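Local coordinates for universal stress protein MJ0577 (Methanocaldococcus jannaschii, PDB 1MJH), which binds ATP together with a manganese ion as a homodimeric member of the universal stress protein A family, at residues K7-T12 against K114-E119. Numbering follows the deposited sequence.
With ATP (adenosine-5'-triphosphate), chain F.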
loop_
_atom_site.group_PDB
_atom_site.type_symbol
_atom_site.label_atom_id
_atom_site.label_comp_id
_atom_site.label_asym_id
_atom_site.label_seq_id
_atom_site.Cartn_x
_atom_site.Cartn_y
_atom_site.Cartn_z
ATOM N N LYS B 7 -12.585 -8.792 0.352
ATOM C CA LYS B 7 -11.980 -9.436 1.509
ATOM C C LYS B 7 -10.632 -8.812 1.821
ATOM O O LYS B 7 -9.760 -8.655 0.941
ATOM C CB LYS B 7 -11.829 -10.947 1.214
ATOM C CG LYS B 7 -11.395 -11.731 2.451
ATOM C CD LYS B 7 -11.112 -13.190 2.053
ATOM C CE LYS B 7 -12.419 -13.844 1.586
ATOM N NZ LYS B 7 -12.253 -15.332 1.751
ATOM N N ILE B 8 -10.492 -8.280 3.035
ATOM C CA ILE B 8 -9.264 -7.599 3.469
ATOM C C ILE B 8 -8.500 -8.403 4.517
ATOM O O ILE B 8 -9.115 -8.946 5.469
ATOM C CB ILE B 8 -9.714 -6.267 4.161
ATOM C CG1 ILE B 8 -10.403 -5.375 3.160
ATOM C CG2 ILE B 8 -8.528 -5.542 4.802
ATOM C CD1 ILE B 8 -11.305 -4.299 3.805
ATOM N N LEU B 9 -7.174 -8.412 4.410
ATOM C CA LEU B 9 -6.348 -8.995 5.480
ATOM C C LEU B 9 -5.853 -7.824 6.329
ATOM O O LEU B 9 -5.244 -6.910 5.752
ATOM C CB LEU B 9 -5.119 -9.790 5.028
ATOM C CG LEU B 9 -4.141 -10.307 6.095
ATOM C CD1 LEU B 9 -4.864 -11.276 7.065
ATOM C CD2 LEU B 9 -2.937 -11.042 5.510
ATOM N N TYR B 10 -6.088 -7.838 7.651
ATOM C CA TYR B 10 -5.626 -6.763 8.502
ATOM C C TYR B 10 -4.803 -7.406 9.611
ATOM O O TYR B 10 -5.350 -7.998 10.567
ATOM C CB TYR B 10 -6.809 -5.973 9.129
ATOM C CG TYR B 10 -6.411 -5.061 10.255
ATOM C CD1 TYR B 10 -5.348 -4.161 10.088
ATOM C CD2 TYR B 10 -7.070 -5.076 11.480
ATOM C CE1 TYR B 10 -4.975 -3.309 11.111
ATOM C CE2 TYR B 10 -6.693 -4.222 12.507
ATOM C CZ TYR B 10 -5.655 -3.358 12.315
ATOM O OH TYR B 10 -5.240 -2.496 13.330
ATOM N N PRO B 11 -3.502 -7.465 9.426
ATOM C CA PRO B 11 -2.601 -8.040 10.415
ATOM C C PRO B 11 -2.234 -6.944 11.424
ATOM O O PRO B 11 -1.824 -5.859 11.028
ATOM C CB PRO B 11 -1.374 -8.421 9.594
ATOM C CG PRO B 11 -1.345 -7.493 8.405
ATOM C CD PRO B 11 -2.749 -6.970 8.239
ATOM N N THR B 12 -2.446 -7.245 12.703
ATOM C CA THR B 12 -2.142 -6.231 13.714
ATOM C C THR B 12 -1.217 -6.758 14.789
ATOM O O THR B 12 -1.329 -7.931 15.178
ATOM C CB THR B 12 -3.467 -5.734 14.377
ATOM O OG1 THR B 12 -3.060 -4.810 15.394
ATOM C CG2 THR B 12 -4.238 -6.852 15.054
ATOM N N LYS B 114 1.401 -16.087 3.969
ATOM C CA LYS B 114 0.724 -17.377 3.778
ATOM C C LYS B 114 -0.788 -17.259 3.886
ATOM O O LYS B 114 -1.570 -17.799 3.091
ATOM C CB LYS B 114 1.308 -18.366 4.791
ATOM C CG LYS B 114 0.491 -19.616 5.002
ATOM C CD LYS B 114 1.209 -20.564 5.972
ATOM C CE LYS B 114 0.140 -21.404 6.667
ATOM N NZ LYS B 114 0.712 -22.297 7.713
ATOM N N ILE B 115 -1.242 -16.547 4.930
ATOM C CA ILE B 115 -2.656 -16.400 5.196
ATOM C C ILE B 115 -3.309 -15.484 4.199
ATOM O O ILE B 115 -4.419 -15.735 3.738
ATOM C CB ILE B 115 -2.871 -15.971 6.676
ATOM C CG1 ILE B 115 -2.553 -17.166 7.597
ATOM C CG2 ILE B 115 -4.321 -15.516 6.838
ATOM C CD1 ILE B 115 -2.517 -16.793 9.073
ATOM N N ALA B 116 -2.602 -14.449 3.653
ATOM C CA ALA B 116 -3.224 -13.692 2.598
ATOM C C ALA B 116 -3.535 -14.562 1.350
ATOM O O ALA B 116 -4.622 -14.394 0.792
ATOM C CB ALA B 116 -2.289 -12.598 2.109
ATOM N N GLU B 117 -2.563 -15.445 1.073
ATOM C CA GLU B 117 -2.804 -16.370 -0.059
ATOM C C GLU B 117 -3.869 -17.429 0.262
ATOM O O GLU B 117 -4.819 -17.604 -0.549
ATOM C CB GLU B 117 -1.417 -17.032 -0.269
ATOM C CG GLU B 117 -1.423 -18.235 -1.231
ATOM C CD GLU B 117 -1.795 -17.903 -2.650
ATOM O OE1 GLU B 117 -1.596 -16.761 -3.128
ATOM O OE2 GLU B 117 -2.293 -18.807 -3.396
ATOM N N ASP B 118 -3.842 -17.970 1.483
ATOM C CA ASP B 118 -4.796 -19.083 1.803
ATOM C C ASP B 118 -6.226 -18.598 1.839
ATOM O O ASP B 118 -7.184 -19.291 1.415
ATOM C CB ASP B 118 -4.331 -19.750 3.092
ATOM C CG ASP B 118 -3.095 -20.612 2.996
ATOM O OD1 ASP B 118 -2.518 -20.799 1.906
ATOM O OD2 ASP B 118 -2.567 -21.194 3.968
ATOM N N GLU B 119 -6.447 -17.390 2.409
ATOM C CA GLU B 119 -7.782 -16.806 2.492
ATOM C C GLU B 119 -8.278 -16.129 1.229
ATOM O O GLU B 119 -9.401 -15.624 1.086
ATOM C CB GLU B 119 -7.852 -15.866 3.737
ATOM C CG GLU B 119 -7.502 -16.598 5.045
ATOM C CD GLU B 119 -8.650 -17.451 5.593
ATOM O OE1 GLU B 119 -9.786 -17.341 5.134
ATOM O OE2 GLU B 119 -8.399 -18.236 6.512
HETATM P PG ATP F . 10.576 -4.260 13.413
HETATM O O1G ATP F . 11.226 -4.522 12.099
HETATM O O2G ATP F . 9.731 -5.361 13.736
HETATM O O3G ATP F . 11.542 -3.981 14.487
HETATM P PB ATP F . 8.368 -2.310 13.602
HETATM O O1B ATP F . 8.477 -0.865 13.839
HETATM O O2B ATP F . 7.862 -2.994 14.797
HETATM O O3B ATP F . 9.757 -2.879 13.129
HETATM P PA ATP F . 6.628 -3.845 11.730
HETATM O O1A ATP F . 7.192 -4.075 10.423
HETATM O O2A ATP F . 6.634 -4.923 12.658
HETATM O O3A ATP F . 7.390 -2.535 12.362
HETATM O "O5'" ATP F . 5.146 -3.309 11.791
HETATM C "C5'" ATP F . 4.502 -3.011 10.525
HETATM C "C4'" ATP F . 3.095 -3.578 10.536
HETATM O "O4'" ATP F . 3.217 -5.053 10.447
HETATM C "C3'" ATP F . 2.264 -3.368 11.792
HETATM O "O3'" ATP F . 1.653 -2.071 11.850
HETATM C "C2'" ATP F . 1.247 -4.527 11.650
HETATM O "O2'" ATP F . 0.234 -4.147 10.696
HETATM C "C1'" ATP F . 2.159 -5.655 11.102
HETATM N N9 ATP F . 2.654 -6.558 12.133
HETATM C C8 ATP F . 3.836 -6.547 12.786
HETATM N N7 ATP F . 4.004 -7.565 13.608
HETATM C C5 ATP F . 2.877 -8.235 13.530
HETATM C C6 ATP F . 2.477 -9.394 14.176
HETATM N N6 ATP F . 3.273 -9.995 15.061
HETATM N N1 ATP F . 1.265 -9.855 13.885
HETATM C C2 ATP F . 0.461 -9.240 12.958
HETATM N N3 ATP F . 0.764 -8.120 12.277
HETATM C C4 ATP F . 1.986 -7.688 12.663
#
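Leu-9 fits against helix 108-118 with its two methyl groups divided between neighbouring residues: CD2 lies 3.8 Å from CB of Ala-116, whereas CD1 reaches CG2 of Ile-115 more loosely, at 4.3 Å. The small Ala-116 side chain is consistent with the close approach, CA of Leu-9 and CA of Ala-116 being 6.3 Å apart. With CG trans to the backbone N (chi1 174°), the leucine fork hangs from the sheet onto the helix. Ile-37 and Leu-39 of strand 35-43 and Ile-124 of strand 123-127 also line this buried, apolar part. It illustrates how the parallel beta-sheet of the universal stress protein alpha/beta fold, with strand order 3-2-1-4-5, seats a helix against its central strand; the opposite face of that strand is served by Tyr-10, which packs on helix 16-27. Beyond Leu-9 the strand runs on to the nucleotide, where the carbonyl O of Pro-11 accepts a hydrogen bond from O2' of ATP (2.7 Å) and Pro-11 CB lies 3.4 Å from N3 of the adenine. The other end is polar and partly exposed, made by a close hydrogen bond rather than by methyl packing. There the Lys-7 chain, extended until it bends at chi3 (-65°), brings NZ within 2.9 Å of the backbone O of Glu-119, in the carbonyl plane at a C=O...N angle of 153°. The carboxylate of Glu-119 turns instead to a salt bridge with Lys-100, leaving OE1 4.6 Å from Lys-7 NZ.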